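PDB 3HFQ: uncharacterized protein lp_2219 from Lactobacillus plantarum, which is of unknown function but has the seven-bladed beta-propeller fold of the lactonase family and may, like some relatives, hydrolyse a lactone. Local coordinates for residues Pro88-Val93 / Tyr145-Pro150; Asp125-Ser130 / Gly173-Gln178. The protein carries 1 engineered substitution. All blocks are in the same frame, centred on the assembly; numbering follows the deposited sequence.

How the contacts relate
Contacts 1 and 2 join the same two neighbouring four-stranded sheets of the propeller at different depths. Contact 1 brings together their first strands, 90-94 and 143-148, with its centre about 8 Å from that of the chain; contact 2 brings together their last strands, 121-128 and 175-182, about 20 Å out at the surface. The two centres are about 13 Å apart and the contacts do not touch. The partly buried inner contact is aromatic, two tyrosine rings meeting beside a tyrosine-aspartate hydrogen bond. The outer one is smaller and mixed, an aspartate taking a backbone N-H beside one valine-leucine contact. In each, a water links an aspartate carboxylate to a backbone carbonyl across the gap.

Contact 1 (Pro88-Val93 / Tyr145-Pro150); sequences PAYVAV and YTDLTP
Tyr90 reaches from strand 90-93 across to Tyr145, Thr146 and Asp147 of strand 145-148, and nearly every atom of its ring finds a partner there. CB points at the opposite segment, and with CG anti to the backbone N (chi1 -171°) the ring starts out over the backbone, CG standing 4.1 Å from Tyr145 CA. Along one edge CD2 comes to 3.4 Å from Thr146 N, with the Thr146 hydroxyl close by, and CE2 lies 3.4 Å from Thr146 O, a carbonyl near the ring plane that is buried here with no hydrogen-bond partner in the model. Over one face of the Tyr90 ring lies Tyr145 CD2, shifted toward the rim, 3.7 Å from CZ and with CE1 also near it. The two side chains run side by side in the same direction, but their rings are inclined by 36°, too oblique for a stack. At the tip, OH donates to Asp147 OD2 at 2.6 Å, on the anti lone pair of that oxygen, while the carboxylate plane is steeply turned from the ring.

Asp147 is fixed from several sides. Ala92 CB packs 3.5 Å from OD2; OD1 accepts the N-H of Leu148 and a water, which also donates to Val93 O and so bridges the strands. His191 from strand 189-194 meets both tyrosine rings, and Tyr44 adds a further ring beside Tyr90. Ala89 and Tyr90 together face Ala103 in a classic beta bulge where the strand begins.

The short strand segments run almost parallel (13°), their axes approaching to 6.4 Å, without backbone hydrogen bonds between them: they are the neighbouring innermost strands of two successive blades in a seven-bladed beta-propeller.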
loop_
_atom_site.group_PDB
_atom_site.type_symbol
_atom_site.label_atom_id
_atom_site.label_comp_id
_atom_site.label_asym_id
_atom_site.label_seq_id
_atom_site.Cartn_x
_atom_site.Cartn_y
_atom_site.Cartn_z
ATOM N N PRO A 88 -5.905 8.128 8.928
ATOM C CA PRO A 88 -5.699 7.958 7.485
ATOM C C PRO A 88 -5.625 6.483 7.073
ATOM O O PRO A 88 -5.780 5.593 7.913
ATOM C CB PRO A 88 -4.397 8.714 7.232
ATOM C CG PRO A 88 -3.653 8.542 8.529
ATOM C CD PRO A 88 -4.735 8.763 9.561
ATOM N N ALA A 89 -5.380 6.228 5.788
ATOM C CA ALA A 89 -5.320 4.858 5.278
ATOM C C ALA A 89 -4.019 4.501 4.560
ATOM O O ALA A 89 -3.764 3.331 4.274
ATOM C CB ALA A 89 -6.501 4.608 4.343
ATOM N N TYR A 90 -3.207 5.508 4.260
ATOM C CA TYR A 90 -1.941 5.297 3.564
ATOM C C TYR A 90 -0.947 6.345 4.044
ATOM O O TYR A 90 -1.340 7.443 4.436
ATOM C CB TYR A 90 -2.147 5.449 2.053
ATOM C CG TYR A 90 -0.963 5.045 1.191
ATOM C CD1 TYR A 90 -0.748 3.709 0.851
ATOM C CD2 TYR A 90 -0.067 6.000 0.705
ATOM C CE1 TYR A 90 0.322 3.332 0.042
ATOM C CE2 TYR A 90 1.016 5.633 -0.104
ATOM C CZ TYR A 90 1.202 4.297 -0.430
ATOM O OH TYR A 90 2.254 3.921 -1.238
ATOM N N VAL A 91 0.336 6.002 4.018
ATOM C CA VAL A 91 1.389 6.930 4.427
ATOM C C VAL A 91 2.657 6.605 3.639
ATOM O O VAL A 91 2.966 5.436 3.417
ATOM C CB VAL A 91 1.658 6.845 5.962
ATOM C CG1 VAL A 91 2.105 5.441 6.354
ATOM C CG2 VAL A 91 2.693 7.885 6.370
ATOM N N ALA A 92 3.369 7.638 3.193
ATOM C CA ALA A 92 4.603 7.447 2.426
ATOM C C ALA A 92 5.634 8.523 2.755
ATOM O O ALA A 92 5.284 9.603 3.234
ATOM C CB ALA A 92 4.295 7.466 0.927
ATOM N N VAL A 93 6.905 8.230 2.481
ATOM C CA VAL A 93 7.986 9.174 2.751
ATOM C C VAL A 93 8.651 9.696 1.474
ATOM O O VAL A 93 8.902 8.936 0.537
ATOM C CB VAL A 93 9.090 8.526 3.639
ATOM C CG1 VAL A 93 10.285 9.469 3.768
ATOM C CG2 VAL A 93 8.530 8.207 5.027
ATOM N N TYR A 145 -4.422 6.539 -1.635
ATOM C CA TYR A 145 -3.023 6.422 -2.016
ATOM C C TYR A 145 -2.436 7.792 -2.314
ATOM O O TYR A 145 -3.059 8.609 -2.997
ATOM C CB TYR A 145 -2.929 5.503 -3.248
ATOM C CG TYR A 145 -1.544 5.281 -3.829
ATOM C CD1 TYR A 145 -0.982 6.192 -4.725
ATOM C CD2 TYR A 145 -0.815 4.135 -3.513
ATOM C CE1 TYR A 145 0.275 5.961 -5.296
ATOM C CE2 TYR A 145 0.445 3.899 -4.075
ATOM C CZ TYR A 145 0.980 4.815 -4.966
ATOM O OH TYR A 145 2.221 4.591 -5.522
ATOM N N THR A 146 -1.249 8.037 -1.771
ATOM C CA THR A 146 -0.530 9.290 -1.972
ATOM C C THR A 146 0.954 8.945 -2.028
ATOM O O THR A 146 1.609 8.826 -0.992
ATOM C CB THR A 146 -0.748 10.285 -0.806
ATOM O OG1 THR A 146 -0.430 9.641 0.434
ATOM C CG2 THR A 146 -2.196 10.770 -0.772
ATOM N N ASP A 147 1.485 8.769 -3.232
ATOM C CA ASP A 147 2.897 8.439 -3.363
ATOM C C ASP A 147 3.517 9.065 -4.609
ATOM O O ASP A 147 2.808 9.495 -5.519
ATOM C CB ASP A 147 3.091 6.918 -3.367
ATOM C CG ASP A 147 4.286 6.486 -2.529
ATOM O OD1 ASP A 147 5.303 7.213 -2.527
ATOM O OD2 ASP A 147 4.215 5.422 -1.877
ATOM N N LEU A 148 4.846 9.099 -4.640
ATOM C CA LEU A 148 5.606 9.720 -5.724
ATOM C C LEU A 148 5.620 9.047 -7.095
ATOM O O LEU A 148 5.615 7.824 -7.209
ATOM C CB LEU A 148 7.055 9.921 -5.266
ATOM C CG LEU A 148 7.256 10.827 -4.047
ATOM C CD1 LEU A 148 8.684 10.704 -3.547
ATOM C CD2 LEU A 148 6.931 12.270 -4.417
ATOM N N THR A 149 5.652 9.875 -8.136
ATOM C CA THR A 149 5.711 9.398 -9.512
ATOM C C THR A 149 7.195 9.367 -9.873
ATOM O O THR A 149 8.026 9.877 -9.126
ATOM C CB THR A 149 5.000 10.364 -10.493
ATOM O OG1 THR A 149 5.654 11.637 -10.464
ATOM C CG2 THR A 149 3.536 10.537 -10.116
ATOM N N PRO A 150 7.544 8.786 -11.030
ATOM C CA PRO A 150 8.948 8.713 -11.450
ATOM C C PRO A 150 9.659 10.067 -11.474
ATOM O O PRO A 150 10.853 10.145 -11.190
ATOM C CB PRO A 150 8.856 8.079 -12.839
ATOM C CG PRO A 150 7.663 7.176 -12.702
ATOM C CD PRO A 150 6.676 8.076 -11.988
HETATM O O HOH W 1 7.736 7.205 -1.419
#

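Contact 2 (Asp125-Ser130 / Gly173-Gln178); sequences DTVQHS and GQLSEQ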
loop_
_atom_site.group_PDB
_atom_site.type_symbol
_atom_site.label_atom_id
_atom_site.label_comp_id
_atom_site.label_asym_id
_atom_site.label_seq_id
_atom_site.Cartn_x
_atom_site.Cartn_y
_atom_site.Cartn_z
ATOM N N ASP A 125 -0.019 20.867 4.843
ATOM C CA ASP A 125 -1.128 21.030 3.903
ATOM C C ASP A 125 -2.154 19.897 3.968
ATOM O O ASP A 125 -1.812 18.747 4.237
ATOM C CB ASP A 125 -0.538 21.137 2.492
ATOM C CG ASP A 125 -1.536 21.635 1.453
ATOM O OD1 ASP A 125 -2.455 22.406 1.802
ATOM O OD2 ASP A 125 -1.377 21.271 0.268
ATOM N N THR A 126 -3.416 20.246 3.737
ATOM C CA THR A 126 -4.510 19.282 3.721
ATOM C C THR A 126 -5.365 19.620 2.507
ATOM O O THR A 126 -6.031 20.658 2.474
ATOM C CB THR A 126 -5.391 19.376 4.987
ATOM O OG1 THR A 126 -4.589 19.143 6.151
ATOM C CG2 THR A 126 -6.501 18.327 4.943
ATOM N N VAL A 127 -5.319 18.754 1.501
ATOM C CA VAL A 127 -6.081 18.960 0.276
ATOM C C VAL A 127 -7.409 18.217 0.351
ATOM O O VAL A 127 -7.436 17.002 0.555
ATOM C CB VAL A 127 -5.278 18.471 -0.948
ATOM C CG1 VAL A 127 -6.124 18.566 -2.212
ATOM C CG2 VAL A 127 -4.016 19.311 -1.094
ATOM N N GLN A 128 -8.507 18.950 0.188
ATOM C CA GLN A 128 -9.840 18.362 0.252
ATOM C C GLN A 128 -10.399 18.047 -1.129
ATOM O O GLN A 128 -10.378 18.894 -2.022
ATOM C CB GLN A 128 -10.801 19.313 0.976
ATOM C CG GLN A 128 -12.222 18.773 1.136
ATOM C CD GLN A 128 -12.291 17.562 2.047
ATOM O OE1 GLN A 128 -11.976 17.646 3.233
ATOM N NE2 GLN A 128 -12.704 16.427 1.495
ATOM N N HIS A 129 -10.899 16.827 -1.300
ATOM C CA HIS A 129 -11.481 16.418 -2.574
ATOM C C HIS A 129 -12.980 16.199 -2.418
ATOM O O HIS A 129 -13.493 16.101 -1.304
ATOM C CB HIS A 129 -10.851 15.111 -3.078
ATOM C CG HIS A 129 -9.363 15.169 -3.234
ATOM N ND1 HIS A 129 -8.500 15.121 -2.160
ATOM C CD2 HIS A 129 -8.587 15.269 -4.339
ATOM C CE1 HIS A 129 -7.253 15.188 -2.599
ATOM N NE2 HIS A 129 -7.280 15.278 -3.916
ATOM N N SER A 130 -13.676 16.122 -3.547
ATOM C CA SER A 130 -15.109 15.893 -3.546
ATOM C C SER A 130 -15.457 15.001 -4.728
ATOM O O SER A 130 -14.640 14.797 -5.628
ATOM C CB SER A 130 -15.866 17.219 -3.652
ATOM O OG SER A 130 -15.635 17.836 -4.907
ATOM N N GLY A 173 5.969 22.042 1.160
ATOM C CA GLY A 173 5.007 21.006 1.494
ATOM C C GLY A 173 3.555 21.220 1.096
ATOM O O GLY A 173 2.655 20.873 1.859
ATOM N N GLN A 174 3.317 21.794 -0.080
ATOM C CA GLN A 174 1.950 21.996 -0.558
ATOM C C GLN A 174 1.779 21.318 -1.905
ATOM O O GLN A 174 2.744 21.137 -2.643
ATOM C CB GLN A 174 1.613 23.478 -0.721
ATOM C CG GLN A 174 1.620 24.290 0.556
ATOM C CD GLN A 174 2.923 25.023 0.754
ATOM O OE1 GLN A 174 3.587 25.395 -0.212
ATOM N NE2 GLN A 174 3.288 25.258 2.011
ATOM N N LEU A 175 0.541 20.959 -2.227
ATOM C CA LEU A 175 0.246 20.301 -3.491
ATOM C C LEU A 175 -0.498 21.253 -4.419
ATOM O O LEU A 175 -1.210 22.146 -3.962
ATOM C CB LEU A 175 -0.622 19.060 -3.251
ATOM C CG LEU A 175 -0.149 18.042 -2.208
ATOM C CD1 LEU A 175 -1.137 16.888 -2.156
ATOM C CD2 LEU A 175 1.240 17.536 -2.560
ATOM N N SER A 176 -0.319 21.061 -5.723
ATOM C CA SER A 176 -0.998 21.870 -6.732
ATOM C C SER A 176 -1.267 20.925 -7.901
ATOM O O SER A 176 -0.347 20.275 -8.397
ATOM C CB SER A 176 -0.120 23.041 -7.167
ATOM O OG SER A 176 -0.900 24.018 -7.839
ATOM N N GLU A 177 -2.525 20.846 -8.337
ATOM C CA GLU A 177 -2.907 19.920 -9.403
ATOM C C GLU A 177 -2.199 20.070 -10.745
ATOM O O GLU A 177 -1.939 21.180 -11.213
ATOM C CB GLU A 177 -4.427 19.957 -9.632
ATOM C CG GLU A 177 -4.925 21.145 -10.446
ATOM C CD GLU A 177 -5.174 22.386 -9.611
ATOM O OE1 GLU A 177 -4.686 22.452 -8.460
ATOM O OE2 GLU A 177 -5.859 23.303 -10.116
ATOM N N GLN A 178 -1.905 18.925 -11.355
ATOM C CA GLN A 178 -1.235 18.855 -12.653
ATOM C C GLN A 178 -2.150 18.157 -13.661
ATOM O O GLN A 178 -2.271 18.586 -14.809
ATOM C CB GLN A 178 0.075 18.074 -12.516
ATOM C CG GLN A 178 0.848 17.840 -13.816
ATOM C CD GLN A 178 1.313 19.124 -14.475
ATOM O OE1 GLN A 178 1.561 20.125 -13.803
ATOM N NE2 GLN A 178 1.450 19.097 -15.800
HETATM O O HOH W 2 -2.277 22.963 -1.566
#
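Asp125 lies over the backbone of Gly173 and Gln174, its CB 3.3 Å from Gly173 O and its OD2 passing 3.5 Å from Gln174 CA. CG is anti to the backbone N (chi1 -166°), and beyond it OD2 accepts the N-H of Leu175 at 3.2 Å. That bond is fairly straight, 162° at the hydrogen, and meets the oxygen on its anti side, 24° out of the carboxylate plane. A water also donates to OD2, 2.7 Å away, and gives its other hydrogen bond to Leu175 O, so that the N-H and the C=O of one residue are both tied to a single carboxylate oxygen, the first directly and the second through water. An alanine at Asp125 would keep the CB contact with Gly173 O, but Leu175 N would probably lose this acceptor and the water one of its anchors.

Two residues along strand 125-128, Val127 carries the apolar half of the contact. Its CG2 meets Leu175 CD1 at 3.9 Å and lies 4.0 Å from Leu175 CB, the two side chains crossing at a slant. Tyr167 of strand 163-169 touches both, and Leu175 also reaches Val112 of strand 109-115, so its side chain spans the two blades.

Gly173 has a positive phi, where a CB would press on the carbonyl O of the preceding residue; its own O accepts a hydrogen bond from Thr124 OG1. Gln174 OE1 is hydrogen-bonded to Ser170 OG.

With one carboxylate oxygen, probably charged, holding both a backbone N-H and a water, the outer blade edges are joined largely by polar bridging, and the apolar share comes down to the small contact of Val127 with Leu175.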